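PDB 7LQX: glycosyl hydrolase BlGH5_18 from Bifidobacterium longum subsp. infantis, which probably hydrolyses glycosidic bonds in the breakdown of N-glycans, as a glycosidase of family GH5 built on a (beta/alpha)8 barrel. Local coordinates for residues F37-L41 with F66-Y71; I231-N237 with H253-A258. All coordinates share one frame; numbering follows the deposited sequence.

Interaction 1 (F37-L41 with F66-Y71). With EDO (1,2-ethanediol), chain B.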
loop_
_atom_site.group_PDB
_atom_site.type_symbol
_atom_site.label_atom_id
_atom_site.label_comp_id
_atom_site.label_asym_id
_atom_site.label_seq_id
_atom_site.Cartn_x
_atom_site.Cartn_y
_atom_site.Cartn_z
ATOM N N PHE A 37 -5.481 -6.535 -11.753
ATOM C CA PHE A 37 -4.136 -5.987 -11.535
ATOM C C PHE A 37 -3.431 -6.591 -10.337
ATOM O O PHE A 37 -2.297 -6.198 -10.045
ATOM C CB PHE A 37 -4.186 -4.465 -11.500
ATOM C CG PHE A 37 -4.750 -3.893 -12.760
ATOM C CD1 PHE A 37 -4.106 -4.101 -13.967
ATOM C CD2 PHE A 37 -5.946 -3.211 -12.757
ATOM C CE1 PHE A 37 -4.640 -3.605 -15.145
ATOM C CE2 PHE A 37 -6.485 -2.717 -13.931
ATOM C CZ PHE A 37 -5.824 -2.915 -15.124
ATOM N N HIS A 38 -4.049 -7.558 -9.671
ATOM C CA HIS A 38 -3.332 -8.422 -8.743
ATOM C C HIS A 38 -2.565 -9.521 -9.470
ATOM O O HIS A 38 -1.790 -10.243 -8.833
ATOM C CB HIS A 38 -4.314 -8.974 -7.705
ATOM C CG HIS A 38 -5.241 -7.931 -7.160
ATOM N ND1 HIS A 38 -4.787 -6.730 -6.657
ATOM C CD2 HIS A 38 -6.594 -7.881 -7.088
ATOM C CE1 HIS A 38 -5.819 -5.998 -6.271
ATOM N NE2 HIS A 38 -6.926 -6.674 -6.521
ATOM N N PHE A 39 -2.753 -9.625 -10.791
ATOM C CA PHE A 39 -1.972 -10.529 -11.631
ATOM C C PHE A 39 -0.488 -10.446 -11.314
ATOM O O PHE A 39 0.214 -11.462 -11.299
ATOM C CB PHE A 39 -2.212 -10.128 -13.098
ATOM C CG PHE A 39 -1.292 -10.807 -14.085
ATOM C CD1 PHE A 39 -0.038 -10.285 -14.358
ATOM C CD2 PHE A 39 -1.675 -11.973 -14.723
ATOM C CE1 PHE A 39 0.819 -10.915 -15.245
ATOM C CE2 PHE A 39 -0.824 -12.604 -15.622
ATOM C CZ PHE A 39 0.428 -12.066 -15.880
ATOM N N TRP A 40 0.017 -9.233 -11.104
ATOM C CA TRP A 40 1.455 -9.038 -10.996
ATOM C C TRP A 40 2.065 -9.753 -9.802
ATOM O O TRP A 40 3.280 -9.983 -9.786
ATOM C CB TRP A 40 1.739 -7.550 -10.876
ATOM C CG TRP A 40 1.255 -6.727 -12.022
ATOM C CD1 TRP A 40 0.224 -5.838 -12.012
ATOM C CD2 TRP A 40 1.794 -6.702 -13.351
ATOM N NE1 TRP A 40 0.088 -5.250 -13.249
ATOM C CE2 TRP A 40 1.032 -5.773 -14.091
ATOM C CE3 TRP A 40 2.843 -7.372 -13.985
ATOM C CZ2 TRP A 40 1.295 -5.486 -15.431
ATOM C CZ3 TRP A 40 3.096 -7.091 -15.320
ATOM C CH2 TRP A 40 2.322 -6.157 -16.025
ATOM N N LEU A 41 1.259 -10.079 -8.790
ATOM C CA LEU A 41 1.751 -10.795 -7.621
ATOM C C LEU A 41 1.928 -12.285 -7.884
ATOM O O LEU A 41 2.604 -12.960 -7.103
ATOM C CB LEU A 41 0.799 -10.572 -6.448
ATOM C CG LEU A 41 0.765 -9.145 -5.906
ATOM C CD1 LEU A 41 -0.403 -8.962 -4.937
ATOM C CD2 LEU A 41 2.064 -8.772 -5.231
ATOM N N PHE A 66 -1.002 -1.776 -17.318
ATOM C CA PHE A 66 -0.906 -1.109 -16.027
ATOM C C PHE A 66 -0.142 -1.909 -14.983
ATOM O O PHE A 66 -0.741 -2.687 -14.232
ATOM C CB PHE A 66 -2.315 -0.841 -15.481
ATOM C CG PHE A 66 -3.203 -0.082 -16.420
ATOM C CD1 PHE A 66 -3.250 1.293 -16.359
ATOM C CD2 PHE A 66 -3.978 -0.734 -17.357
ATOM C CE1 PHE A 66 -4.058 2.011 -17.213
ATOM C CE2 PHE A 66 -4.799 -0.020 -18.221
ATOM C CZ PHE A 66 -4.838 1.352 -18.143
ATOM N N PRO A 67 1.170 -1.700 -14.862
ATOM C CA PRO A 67 1.886 -2.190 -13.677
ATOM C C PRO A 67 1.439 -1.431 -12.434
ATOM O O PRO A 67 0.802 -0.377 -12.505
ATOM C CB PRO A 67 3.356 -1.914 -14.006
ATOM C CG PRO A 67 3.309 -0.766 -14.960
ATOM C CD PRO A 67 2.063 -0.957 -15.773
ATOM N N VAL A 68 1.778 -1.986 -11.271
ATOM C CA VAL A 68 1.347 -1.451 -9.978
ATOM C C VAL A 68 2.561 -0.955 -9.198
ATOM O O VAL A 68 3.545 -1.682 -9.022
ATOM C CB VAL A 68 0.525 -2.494 -9.202
ATOM C CG1 VAL A 68 0.263 -2.058 -7.770
ATOM C CG2 VAL A 68 -0.778 -2.739 -9.933
ATOM N N TRP A 69 2.482 0.291 -8.727
ATOM C CA TRP A 69 3.663 1.012 -8.253
ATOM C C TRP A 69 4.303 0.389 -7.026
ATOM O O TRP A 69 5.539 0.259 -7.003
ATOM C CB TRP A 69 3.268 2.472 -8.011
ATOM C CG TRP A 69 4.378 3.437 -7.775
ATOM C CD1 TRP A 69 5.722 3.204 -7.850
ATOM C CD2 TRP A 69 4.223 4.801 -7.400
ATOM N NE1 TRP A 69 6.417 4.361 -7.564
ATOM C CE2 TRP A 69 5.512 5.355 -7.281
ATOM C CE3 TRP A 69 3.112 5.625 -7.184
ATOM C CZ2 TRP A 69 5.718 6.691 -6.943
ATOM C CZ3 TRP A 69 3.322 6.948 -6.850
ATOM C CH2 TRP A 69 4.615 7.467 -6.734
ATOM N N PRO A 70 3.559 -0.001 -5.984
ATOM C CA PRO A 70 4.210 -0.625 -4.819
ATOM C C PRO A 70 4.941 -1.912 -5.136
ATOM O O PRO A 70 5.755 -2.346 -4.315
ATOM C CB PRO A 70 3.060 -0.851 -3.820
ATOM C CG PRO A 70 1.790 -0.556 -4.576
ATOM C CD PRO A 70 2.146 0.333 -5.731
ATOM N N TYR A 71 4.667 -2.557 -6.278
ATOM C CA TYR A 71 5.419 -3.750 -6.651
ATOM C C TYR A 71 6.656 -3.397 -7.469
ATOM O O TYR A 71 7.682 -4.083 -7.365
ATOM C CB TYR A 71 4.559 -4.755 -7.439
ATOM C CG TYR A 71 3.168 -4.987 -6.876
ATOM C CD1 TYR A 71 2.897 -4.849 -5.520
ATOM C CD2 TYR A 71 2.126 -5.326 -7.714
ATOM C CE1 TYR A 71 1.612 -5.027 -5.032
ATOM C CE2 TYR A 71 0.851 -5.507 -7.235
ATOM C CZ TYR A 71 0.599 -5.365 -5.895
ATOM O OH TYR A 71 -0.687 -5.542 -5.447
HETATM C C1 EDO B . -2.987 -13.622 -8.641
HETATM O O1 EDO B . -4.396 -13.518 -8.852
HETATM C C2 EDO B . -2.650 -13.295 -7.191
HETATM O O2 EDO B . -3.168 -12.007 -6.840
HETATM O O HOH W 1 -2.431 -5.460 -7.270
#
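W40 and F37 meet F66 and Y71 where two loops at the C-terminal end of a (beta/alpha)8 barrel come together: residues 37-41 belong to a 3-10 segment in the loop after strand 25-29, and residues 66-71 leave strand 62-65 and enter a short helix that V68 precedes as N-cap residue. One hydrogen bond joins them directly. The indole of W40 lies beside its own backbone N, anti to the carbonyl carbon (chi1 -59°), which brings its NE1 edge to F66. NE1 donates to the backbone O of F66 over 2.9 Å; the bond is bent, 142° at the hydrogen, with the oxygen tilted out of the ring plane. The indole is also clasped, with P67 CA 3.2 Å above one face near the rim and CD1 of F39 on the other. The rings of F37 and F66 meet at an oblique 70°, CZ of F37 coming 3.6 Å from CD2 of F66. The Y71 ring is sandwiched too: L41 carries its CD2 methyl over the centre of one face, a CH-pi contact of 3.8 Å to the centroid, while V68 CG1 covers the rim of the opposite face. At the dimer interface L41 of the second subunit packs on Y71, and 1,2-ethanediol, probably from the crystallisation liquor, bonds through O2 to the backbone O of H38 and also to W78 NE1 of the second subunit. Lying in the plane of the Y71 ring, one water bonds to Y71 OH, donates to the backbone O of F37 over 2.9 Å, and is hydrogen-bonded to ND1 of H38 (2.7 Å).

Interaction 2 (I231-N237 with H253-A258)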
loop_
_atom_site.group_PDB
_atom_site.type_symbol
_atom_site.label_atom_id
_atom_site.label_comp_id
_atom_site.label_asym_id
_atom_site.label_seq_id
_atom_site.Cartn_x
_atom_site.Cartn_y
_atom_site.Cartn_z
ATOM N N ILE A 231 -7.872 11.486 -23.242
ATOM C CA ILE A 231 -9.205 11.734 -22.708
ATOM C C ILE A 231 -9.733 10.432 -22.134
ATOM O O ILE A 231 -9.556 9.366 -22.733
ATOM C CB ILE A 231 -10.147 12.268 -23.807
ATOM C CG1 ILE A 231 -9.656 13.651 -24.244
ATOM C CG2 ILE A 231 -11.591 12.305 -23.320
ATOM C CD1 ILE A 231 -10.385 14.223 -25.399
ATOM N N HIS A 232 -10.377 10.520 -20.971
ATOM C CA HIS A 232 -11.051 9.384 -20.351
ATOM C C HIS A 232 -12.503 9.810 -20.200
ATOM O O HIS A 232 -12.812 10.658 -19.355
ATOM C CB HIS A 232 -10.467 9.044 -18.982
ATOM C CG HIS A 232 -9.066 8.525 -19.029
ATOM N ND1 HIS A 232 -8.403 8.115 -17.894
ATOM C CD2 HIS A 232 -8.198 8.366 -20.054
ATOM C CE1 HIS A 232 -7.192 7.703 -18.220
ATOM N NE2 HIS A 232 -7.034 7.869 -19.521
ATOM N N SER A 233 -13.390 9.240 -21.011
ATOM C CA SER A 233 -14.773 9.704 -21.117
ATOM C C SER A 233 -15.698 8.765 -20.356
ATOM O O SER A 233 -15.894 7.615 -20.762
ATOM C CB SER A 233 -15.182 9.795 -22.582
ATOM O OG SER A 233 -16.505 10.265 -22.691
ATOM N N TRP A 234 -16.324 9.287 -19.292
ATOM C CA TRP A 234 -17.127 8.498 -18.357
ATOM C C TRP A 234 -18.447 9.204 -18.073
ATOM O O TRP A 234 -18.487 10.190 -17.330
ATOM C CB TRP A 234 -16.347 8.240 -17.073
ATOM C CG TRP A 234 -15.252 7.267 -17.297
ATOM C CD1 TRP A 234 -13.910 7.525 -17.367
ATOM C CD2 TRP A 234 -15.405 5.868 -17.536
ATOM N NE1 TRP A 234 -13.220 6.361 -17.615
ATOM C CE2 TRP A 234 -14.116 5.330 -17.721
ATOM C CE3 TRP A 234 -16.506 5.017 -17.614
ATOM C CZ2 TRP A 234 -13.903 3.981 -17.960
ATOM C CZ3 TRP A 234 -16.291 3.680 -17.856
ATOM C CH2 TRP A 234 -15.004 3.173 -18.032
ATOM N N VAL A 235 -19.536 8.663 -18.629
ATOM C CA VAL A 235 -20.841 9.320 -18.568
ATOM C C VAL A 235 -21.528 9.188 -17.220
ATOM O O VAL A 235 -22.611 9.761 -17.041
ATOM C CB VAL A 235 -21.764 8.869 -19.719
ATOM C CG1 VAL A 235 -21.199 9.335 -21.060
ATOM C CG2 VAL A 235 -21.982 7.355 -19.707
ATOM N N PHE A 236 -20.932 8.472 -16.259
ATOM C CA PHE A 236 -21.419 8.529 -14.884
ATOM C C PHE A 236 -21.059 9.836 -14.179
ATOM O O PHE A 236 -21.390 10.005 -12.998
ATOM C CB PHE A 236 -20.933 7.331 -14.057
ATOM C CG PHE A 236 -19.434 7.169 -13.986
ATOM C CD1 PHE A 236 -18.615 8.168 -13.479
ATOM C CD2 PHE A 236 -18.849 5.984 -14.390
ATOM C CE1 PHE A 236 -17.246 7.988 -13.404
ATOM C CE2 PHE A 236 -17.482 5.799 -14.304
ATOM C CZ PHE A 236 -16.685 6.794 -13.807
ATOM N N ASN A 237 -20.409 10.763 -14.870
ATOM C CA ASN A 237 -19.994 12.031 -14.291
ATOM C C ASN A 237 -21.107 13.063 -14.217
ATOM O O ASN A 237 -20.814 14.255 -14.050
ATOM C CB ASN A 237 -18.838 12.613 -15.111
ATOM C CG ASN A 237 -19.258 13.036 -16.513
ATOM O OD1 ASN A 237 -20.417 12.923 -16.904
ATOM N ND2 ASN A 237 -18.294 13.540 -17.274
ATOM N N HIS A 253 -20.699 12.567 -25.357
ATOM C CA HIS A 253 -19.766 13.071 -24.355
ATOM C C HIS A 253 -18.314 12.921 -24.793
ATOM O O HIS A 253 -17.489 13.809 -24.540
ATOM C CB HIS A 253 -19.996 12.392 -23.002
ATOM C CG HIS A 253 -19.172 12.979 -21.899
ATOM N ND1 HIS A 253 -17.924 12.498 -21.565
ATOM C CD2 HIS A 253 -19.397 14.038 -21.086
ATOM C CE1 HIS A 253 -17.421 13.231 -20.589
ATOM N NE2 HIS A 253 -18.293 14.170 -20.278
ATOM N N ALA A 254 -17.963 11.791 -25.416
ATOM C CA ALA A 254 -16.569 11.583 -25.802
ATOM C C ALA A 254 -16.160 12.560 -26.896
ATOM O O ALA A 254 -15.073 13.144 -26.842
ATOM C CB ALA A 254 -16.340 10.139 -26.252
ATOM N N LEU A 255 -17.025 12.749 -27.898
ATOM C CA LEU A 255 -16.776 13.761 -28.916
ATOM C C LEU A 255 -16.605 15.135 -28.291
ATOM O O LEU A 255 -15.718 15.908 -28.683
ATOM C CB LEU A 255 -17.947 13.787 -29.900
ATOM C CG LEU A 255 -17.922 14.916 -30.931
ATOM C CD1 LEU A 255 -16.667 14.863 -31.786
ATOM C CD2 LEU A 255 -19.167 14.873 -31.812
ATOM N N TYR A 256 -17.466 15.467 -27.328
ATOM C CA TYR A 256 -17.387 16.771 -26.685
ATOM C C TYR A 256 -16.031 16.986 -26.033
ATOM O O TYR A 256 -15.411 18.037 -26.215
ATOM C CB TYR A 256 -18.499 16.915 -25.647
ATOM C CG TYR A 256 -18.338 18.157 -24.800
ATOM C CD1 TYR A 256 -18.524 19.421 -25.347
ATOM C CD2 TYR A 256 -17.967 18.068 -23.473
ATOM C CE1 TYR A 256 -18.371 20.552 -24.590
ATOM C CE2 TYR A 256 -17.816 19.202 -22.697
ATOM C CZ TYR A 256 -18.015 20.446 -23.271
ATOM O OH TYR A 256 -17.871 21.589 -22.519
ATOM N N LEU A 257 -15.553 16.015 -25.255
ATOM C CA LEU A 257 -14.256 16.188 -24.616
ATOM C C LEU A 257 -13.149 16.324 -25.652
ATOM O O LEU A 257 -12.200 17.094 -25.465
ATOM C CB LEU A 257 -13.962 15.030 -23.667
ATOM C CG LEU A 257 -14.616 15.154 -22.294
ATOM C CD1 LEU A 257 -14.164 14.033 -21.359
ATOM C CD2 LEU A 257 -14.347 16.518 -21.650
ATOM N N ALA A 258 -13.236 15.571 -26.744
ATOM C CA ALA A 258 -12.227 15.700 -27.787
ATOM C C ALA A 258 -12.208 17.118 -28.355
ATOM O O ALA A 258 -11.144 17.732 -28.490
ATOM C CB ALA A 258 -12.475 14.673 -28.891
#
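The imidazole of H253 meets its two polar neighbours differently. At its edge, near the ring plane, OG of S233 makes a hydrogen bond of 2.9 Å with ND1, and either atom could be the donor. The side chains of N237 and H253 come toward each other from opposite directions, amide and ring planes 76° apart, ND2 of N237 lying 3.1 Å from NE2 of H253. That amide is fixed from elsewhere as well: its ND2 bonds to D207 and its OD1 to T239. F390 of helix 388-399 also packs against H253, and within residues 231-237 a face of the F236 ring takes CB of W234 near its rim. S233 reaches the imidazole because its OG extends anti to the backbone N (chi1 -179°), off the strand and toward the helix. The same oxygen lies 3.6 Å from CB of A254, the next residue of the helix. This is the sixth beta-alpha unit of the barrel: strand 229-233 is backed by helix 248-264, the short segments running nearly antiparallel (154°) with their axes 8.5 Å apart at closest approach. I231 and S233 look outward to the helix. H232 and W234 point the other way, bonding to E163 and E276 respectively; E163 follows the fourth strand and E276 lies at the C-terminal end of the seventh, positions consistent with the two catalytic glutamates of family GH5. Further along the helix the contact turns apolar. In one of two modelled conformers, CG2 of I231 rests 3.6 Å from CB of L257, while W210 and Y211 of helix 208-211 also touch the leucine. At the base of the histidine, V235 runs alongside in the reverse direction, its CG1 3.8 Å from H253 CB.

How the interactions relate
Both contacts belong to the same barrel, their centres about 27 Å apart and their nearest atoms about 7 Å apart without touching. Both are buried, interaction 2 nearer the centre of the chain (about 9 Å, centre to centre) and interaction 1 farther from it (about 19 Å). Interaction 2 joins a strand to the helix that follows it within one beta-alpha unit. Interaction 1 ties together the loops after the first two strands and continues into the dimer interface. Interaction 1 relies on sandwiched aromatic rings, an indole-to-carbonyl bond and a bridging water; interaction 2 has one aliphatic seam and a serine-histidine bond. Neither shares a helix or strand with the other.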